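Local coordinates for protein putative phosphoglycolate phosphatase (Lactobacillus delbrueckii, PDB 2HI0) that probably hydrolyses 2-phosphoglycolate to glycolate and phosphate, as a putative phosphatase of the haloacid dehalogenase-like family, at residues I15-A29 with V96-G110. Numbering follows the deposited sequence.
Sequences ILDTSADLTSALNYA and VFKPYYADHCQIKTG. Unlike the reference sequence in segment 96-110: Gly110 (reference Cys).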
loop_
_atom_site.group_PDB
_atom_site.type_symbol
_atom_site.label_atom_id
_atom_site.label_comp_id
_atom_site.label_asym_id
_atom_site.label_seq_id
_atom_site.Cartn_x
_atom_site.Cartn_y
_atom_site.Cartn_z
ATOM N N ILE A 15 -6.116 4.940 1.639
ATOM C CA ILE A 15 -6.481 6.127 2.408
ATOM C C ILE A 15 -5.839 7.438 1.919
ATOM O O ILE A 15 -6.394 8.492 2.097
ATOM C CB ILE A 15 -6.280 5.938 3.913
ATOM C CG1 ILE A 15 -4.785 5.763 4.280
ATOM C CG2 ILE A 15 -7.186 4.775 4.430
ATOM C CD1 ILE A 15 -4.513 5.675 5.831
ATOM N N LEU A 16 -4.688 7.308 1.250
ATOM C CA LEU A 16 -3.914 8.439 0.730
ATOM C C LEU A 16 -3.698 8.310 -0.779
ATOM O O LEU A 16 -3.318 7.247 -1.280
ATOM C CB LEU A 16 -2.549 8.574 1.422
ATOM C CG LEU A 16 -2.626 9.125 2.855
ATOM C CD1 LEU A 16 -1.228 9.266 3.401
ATOM C CD2 LEU A 16 -3.317 10.488 2.931
ATOM N N ASP A 17 -3.909 9.438 -1.468
ATOM C CA ASP A 17 -3.751 9.586 -2.904
ATOM C C ASP A 17 -2.263 9.957 -3.127
ATOM O O ASP A 17 -1.879 11.137 -3.108
ATOM C CB ASP A 17 -4.703 10.682 -3.356
ATOM C CG ASP A 17 -4.783 10.841 -4.832
ATOM O OD1 ASP A 17 -3.941 10.282 -5.571
ATOM O OD2 ASP A 17 -5.728 11.570 -5.204
ATOM N N THR A 18 -1.424 8.926 -3.326
ATOM C CA THR A 18 0.051 9.069 -3.318
ATOM C C THR A 18 0.733 8.971 -4.674
ATOM O O THR A 18 1.957 9.161 -4.762
ATOM C CB THR A 18 0.668 7.950 -2.420
ATOM O OG1 THR A 18 0.185 6.706 -2.851
ATOM C CG2 THR A 18 0.313 8.114 -0.925
ATOM N N SER A 19 -0.024 8.583 -5.728
ATOM C CA SER A 19 0.653 8.211 -6.977
ATOM C C SER A 19 1.417 9.351 -7.624
ATOM O O SER A 19 2.469 9.136 -8.164
ATOM C CB SER A 19 -0.354 7.626 -7.950
ATOM O OG SER A 19 -1.476 8.454 -8.133
ATOM N N ALA A 20 0.918 10.578 -7.512
ATOM C CA ALA A 20 1.665 11.700 -8.110
ATOM C C ALA A 20 3.026 11.908 -7.471
ATOM O O ALA A 20 4.031 12.052 -8.181
ATOM C CB ALA A 20 0.869 13.014 -8.059
ATOM N N ASP A 21 3.088 11.928 -6.134
ATOM C CA ASP A 21 4.347 12.181 -5.418
ATOM C C ASP A 21 5.290 10.998 -5.621
ATOM O O ASP A 21 6.514 11.158 -5.738
ATOM C CB ASP A 21 4.104 12.439 -3.918
ATOM C CG ASP A 21 3.556 13.847 -3.621
ATOM O OD1 ASP A 21 3.622 14.764 -4.474
ATOM O OD2 ASP A 21 3.047 14.078 -2.494
ATOM N N LEU A 22 4.730 9.788 -5.683
ATOM C CA LEU A 22 5.579 8.612 -5.962
ATOM C C LEU A 22 6.262 8.694 -7.354
ATOM O O LEU A 22 7.441 8.352 -7.541
ATOM C CB LEU A 22 4.765 7.298 -5.852
ATOM C CG LEU A 22 4.416 6.819 -4.455
ATOM C CD1 LEU A 22 3.369 5.700 -4.596
ATOM C CD2 LEU A 22 5.584 6.328 -3.623
ATOM N N THR A 23 5.467 9.167 -8.318
ATOM C CA THR A 23 5.885 9.319 -9.714
ATOM C C THR A 23 7.007 10.342 -9.798
ATOM O O THR A 23 8.034 10.093 -10.383
ATOM C CB THR A 23 4.660 9.705 -10.586
ATOM O OG1 THR A 23 3.711 8.629 -10.559
ATOM C CG2 THR A 23 5.055 9.937 -12.036
ATOM N N SER A 24 6.793 11.507 -9.195
ATOM C CA SER A 24 7.798 12.555 -9.188
ATOM C C SER A 24 9.109 12.072 -8.550
ATOM O O SER A 24 10.205 12.329 -9.064
ATOM C CB SER A 24 7.250 13.773 -8.436
ATOM O OG SER A 24 8.186 14.825 -8.486
ATOM N N ALA A 25 9.016 11.389 -7.408
ATOM C CA ALA A 25 10.189 10.916 -6.690
ATOM C C ALA A 25 10.903 9.807 -7.472
ATOM O O ALA A 25 12.134 9.765 -7.529
ATOM C CB ALA A 25 9.811 10.448 -5.294
ATOM N N LEU A 26 10.151 8.885 -8.084
ATOM C CA LEU A 26 10.749 7.815 -8.894
ATOM C C LEU A 26 11.490 8.413 -10.085
ATOM O O LEU A 26 12.610 8.017 -10.387
ATOM C CB LEU A 26 9.751 6.716 -9.390
ATOM C CG LEU A 26 10.356 5.362 -9.862
ATOM C CD1 LEU A 26 11.120 4.688 -8.733
ATOM C CD2 LEU A 26 9.197 4.489 -10.375
ATOM N N ASN A 27 10.856 9.331 -10.792
ATOM C CA ASN A 27 11.487 9.958 -11.928
ATOM C C ASN A 27 12.738 10.748 -11.544
ATOM O O ASN A 27 13.762 10.670 -12.227
ATOM C CB ASN A 27 10.520 10.853 -12.705
ATOM C CG ASN A 27 9.548 10.063 -13.575
ATOM O OD1 ASN A 27 9.875 8.989 -14.080
ATOM N ND2 ASN A 27 8.336 10.595 -13.735
ATOM N N TYR A 28 12.675 11.458 -10.404
ATOM C CA TYR A 28 13.864 12.132 -9.850
ATOM C C TYR A 28 15.048 11.176 -9.637
ATOM O O TYR A 28 16.168 11.439 -10.064
ATOM C CB TYR A 28 13.525 12.861 -8.550
ATOM C CG TYR A 28 14.735 13.578 -7.931
ATOM C CD1 TYR A 28 15.058 14.881 -8.300
ATOM C CD2 TYR A 28 15.485 12.965 -6.979
ATOM C CE1 TYR A 28 16.145 15.512 -7.746
ATOM C CE2 TYR A 28 16.586 13.574 -6.431
ATOM C CZ TYR A 28 16.906 14.866 -6.814
ATOM O OH TYR A 28 17.975 15.520 -6.251
ATOM N N ALA A 29 14.778 10.061 -8.937
ATOM C CA ALA A 29 15.779 9.046 -8.583
ATOM C C ALA A 29 16.402 8.420 -9.833
ATOM O O ALA A 29 17.613 8.187 -9.942
ATOM C CB ALA A 29 15.115 7.950 -7.715
ATOM N N VAL A 96 18.916 7.084 -3.615
ATOM C CA VAL A 96 18.361 8.395 -3.937
ATOM C C VAL A 96 16.871 8.446 -3.643
ATOM O O VAL A 96 16.396 9.364 -3.006
ATOM C CB VAL A 96 18.608 8.759 -5.434
ATOM C CG1 VAL A 96 18.010 10.153 -5.783
ATOM C CG2 VAL A 96 20.137 8.630 -5.751
ATOM N N PHE A 97 16.133 7.443 -4.107
ATOM C CA PHE A 97 14.669 7.466 -3.979
ATOM C C PHE A 97 14.127 7.541 -2.528
ATOM O O PHE A 97 13.180 8.316 -2.235
ATOM C CB PHE A 97 14.073 6.231 -4.625
ATOM C CG PHE A 97 12.569 6.156 -4.501
ATOM C CD1 PHE A 97 11.737 6.889 -5.353
ATOM C CD2 PHE A 97 11.998 5.359 -3.547
ATOM C CE1 PHE A 97 10.360 6.829 -5.202
ATOM C CE2 PHE A 97 10.625 5.327 -3.390
ATOM C CZ PHE A 97 9.802 6.047 -4.227
ATOM N N LYS A 98 14.671 6.705 -1.638
ATOM C CA LYS A 98 14.086 6.623 -0.291
ATOM C C LYS A 98 14.109 7.968 0.453
ATOM O O LYS A 98 13.087 8.471 0.894
ATOM C CB LYS A 98 14.744 5.496 0.504
ATOM C CG LYS A 98 14.349 4.134 -0.047
ATOM C CD LYS A 98 14.716 2.962 0.875
ATOM C CE LYS A 98 14.268 3.185 2.329
ATOM N NZ LYS A 98 14.228 1.909 3.112
ATOM N N PRO A 99 15.267 8.593 0.563
ATOM C CA PRO A 99 15.292 9.893 1.241
ATOM C C PRO A 99 14.564 10.997 0.474
ATOM O O PRO A 99 13.851 11.833 1.079
ATOM C CB PRO A 99 16.777 10.219 1.353
ATOM C CG PRO A 99 17.435 9.350 0.357
ATOM C CD PRO A 99 16.614 8.135 0.167
ATOM N N TYR A 100 14.670 10.954 -0.854
ATOM C CA TYR A 100 13.964 11.979 -1.638
ATOM C C TYR A 100 12.467 11.899 -1.416
ATOM O O TYR A 100 11.807 12.891 -1.107
ATOM C CB TYR A 100 14.288 11.869 -3.102
ATOM C CG TYR A 100 13.683 13.018 -3.870
ATOM C CD1 TYR A 100 14.398 14.211 -4.015
ATOM C CD2 TYR A 100 12.386 12.936 -4.413
ATOM C CE1 TYR A 100 13.841 15.287 -4.729
ATOM C CE2 TYR A 100 11.830 13.989 -5.111
ATOM C CZ TYR A 100 12.555 15.166 -5.262
ATOM O OH TYR A 100 11.982 16.222 -5.973
ATOM N N TYR A 101 11.929 10.692 -1.576
ATOM C CA TYR A 101 10.510 10.477 -1.336
ATOM C C TYR A 101 10.077 10.897 0.095
ATOM O O TYR A 101 9.072 11.623 0.258
ATOM C CB TYR A 101 10.115 9.032 -1.653
ATOM C CG TYR A 101 8.640 8.850 -1.386
ATOM C CD1 TYR A 101 7.694 9.494 -2.155
ATOM C CD2 TYR A 101 8.205 8.051 -0.376
ATOM C CE1 TYR A 101 6.347 9.341 -1.909
ATOM C CE2 TYR A 101 6.872 7.892 -0.117
ATOM C CZ TYR A 101 5.933 8.539 -0.877
ATOM O OH TYR A 101 4.591 8.386 -0.581
ATOM N N ALA A 102 10.795 10.428 1.108
ATOM C CA ALA A 102 10.530 10.819 2.477
ATOM C C ALA A 102 10.402 12.347 2.666
ATOM O O ALA A 102 9.539 12.824 3.401
ATOM C CB ALA A 102 11.620 10.234 3.448
ATOM N N ASP A 103 11.271 13.099 2.003
ATOM C CA ASP A 103 11.263 14.560 2.095
ATOM C C ASP A 103 10.281 15.240 1.129
ATOM O O ASP A 103 10.120 16.469 1.166
ATOM C CB ASP A 103 12.667 15.091 1.773
ATOM C CG ASP A 103 13.708 14.652 2.794
ATOM O OD1 ASP A 103 13.320 14.348 3.953
ATOM O OD2 ASP A 103 14.903 14.589 2.428
ATOM N N HIS A 104 9.673 14.463 0.239
ATOM C CA HIS A 104 8.748 15.019 -0.743
ATOM C C HIS A 104 7.436 14.234 -0.837
ATOM O O HIS A 104 6.879 14.098 -1.928
ATOM C CB HIS A 104 9.422 15.072 -2.115
ATOM C CG HIS A 104 10.635 15.953 -2.145
ATOM N ND1 HIS A 104 11.898 15.555 -1.735
ATOM C CD2 HIS A 104 10.771 17.223 -2.597
ATOM C CE1 HIS A 104 12.749 16.548 -1.924
ATOM N NE2 HIS A 104 12.084 17.579 -2.414
ATOM N N CYS A 105 7.012 13.618 0.250
ATOM C CA CYS A 105 5.847 12.744 0.175
ATOM C C CYS A 105 4.533 13.488 0.485
ATOM O O CYS A 105 3.486 12.845 0.547
ATOM C CB CYS A 105 5.993 11.526 1.109
ATOM S SG CYS A 105 6.182 11.953 2.827
ATOM N N GLN A 106 4.562 14.818 0.653
ATOM C CA GLN A 106 3.356 15.551 1.025
ATOM C C GLN A 106 3.189 16.818 0.201
ATOM O O GLN A 106 2.882 17.879 0.716
ATOM C CB GLN A 106 3.396 15.848 2.516
ATOM C CG GLN A 106 2.030 15.975 3.127
ATOM C CD GLN A 106 2.097 16.661 4.489
ATOM O OE1 GLN A 106 3.031 16.418 5.277
ATOM N NE2 GLN A 106 1.127 17.534 4.761
ATOM N N ILE A 107 3.404 16.712 -1.087
ATOM C CA ILE A 107 3.290 17.852 -1.995
ATOM C C ILE A 107 1.895 17.725 -2.650
ATOM O O ILE A 107 0.992 18.502 -2.318
ATOM C CB ILE A 107 4.452 17.881 -3.040
ATOM C CG1 ILE A 107 5.823 17.961 -2.354
ATOM C CG2 ILE A 107 4.293 19.045 -4.065
ATOM C CD1 ILE A 107 6.987 17.881 -3.302
ATOM N N LYS A 108 1.694 16.743 -3.525
ATOM C CA LYS A 108 0.374 16.474 -4.099
ATOM C C LYS A 108 -0.475 15.492 -3.233
ATOM O O LYS A 108 -1.686 15.332 -3.453
ATOM C CB LYS A 108 0.544 15.870 -5.494
ATOM C CG LYS A 108 1.280 16.757 -6.483
ATOM C CD LYS A 108 0.668 18.131 -6.581
ATOM C CE LYS A 108 1.127 18.867 -7.851
ATOM N NZ LYS A 108 0.222 18.559 -9.007
ATOM N N THR A 109 0.152 14.856 -2.247
ATOM C CA THR A 109 -0.513 13.791 -1.497
ATOM C C THR A 109 -1.504 14.339 -0.470
ATOM O O THR A 109 -1.167 15.164 0.340
ATOM C CB THR A 109 0.491 12.814 -0.827
ATOM O OG1 THR A 109 1.329 12.216 -1.826
ATOM C CG2 THR A 109 -0.272 11.732 -0.054
ATOM N N GLY A 110 -2.724 13.805 -0.515
ATOM C CA GLY A 110 -3.759 14.043 0.492
ATOM C C GLY A 110 -4.665 12.832 0.626
ATOM O O GLY A 110 -4.550 11.863 -0.121
HETATM O O HOH W 1 0.598 12.326 -4.595
HETATM O O HOH W 2 7.880 13.361 -4.592
#
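Asp21 reaches from helix 19-29 into the turn 104-109 that follows helix 96-103. Asp21 CB lies 3.5 Å from Thr109 OG1, Asp21 CG comes next to the same hydroxyl, and the two oxygens lie among backbone N-H groups and that hydroxyl. Asp21 OD1 takes a nearly straight bond from Lys108 N (2.9 Å) on its syn side. Asp21 OD2 accepts from Ile107 N, also syn, and from Thr109 OG1 at 2.6 Å, these two donors coming from opposite faces of the carboxylate. CG stands anti to the carbonyl carbon (chi1 -77°), a torsion that points the carboxylate at the turn; aspartate suits the place because its short stem brings two acceptors to clustered donors. With an alanine here, the N-H groups of Ile107 and Lys108 and the Thr109 hydroxyl would probably lose their shared acceptor, leaving the turn less firmly held.

Farther along the helix hydrocarbon and ring surfaces take over. Leu22 CD2 lies over one face of the Tyr101 ring, 3.8 Å from its centroid, while Ala25, small enough for close approach, sets CB at the edge of Tyr100. That ring, flat and broad, makes an offset stack with Tyr28 (planes at 13°), and Phe97 fits as a knob among Leu22, Ala25, Leu26 and Ala29.

The two helices run roughly antiparallel (144°), their axes approaching to 8.8 Å, in the helical cap. Helix 52-63 packs on Leu26 and Phe97, and Thr18 OG1 hydrogen-bonds to Asp12 of the sodium site. Just before the helix, Asp17 N donates to Gly110 O, joining the two segments.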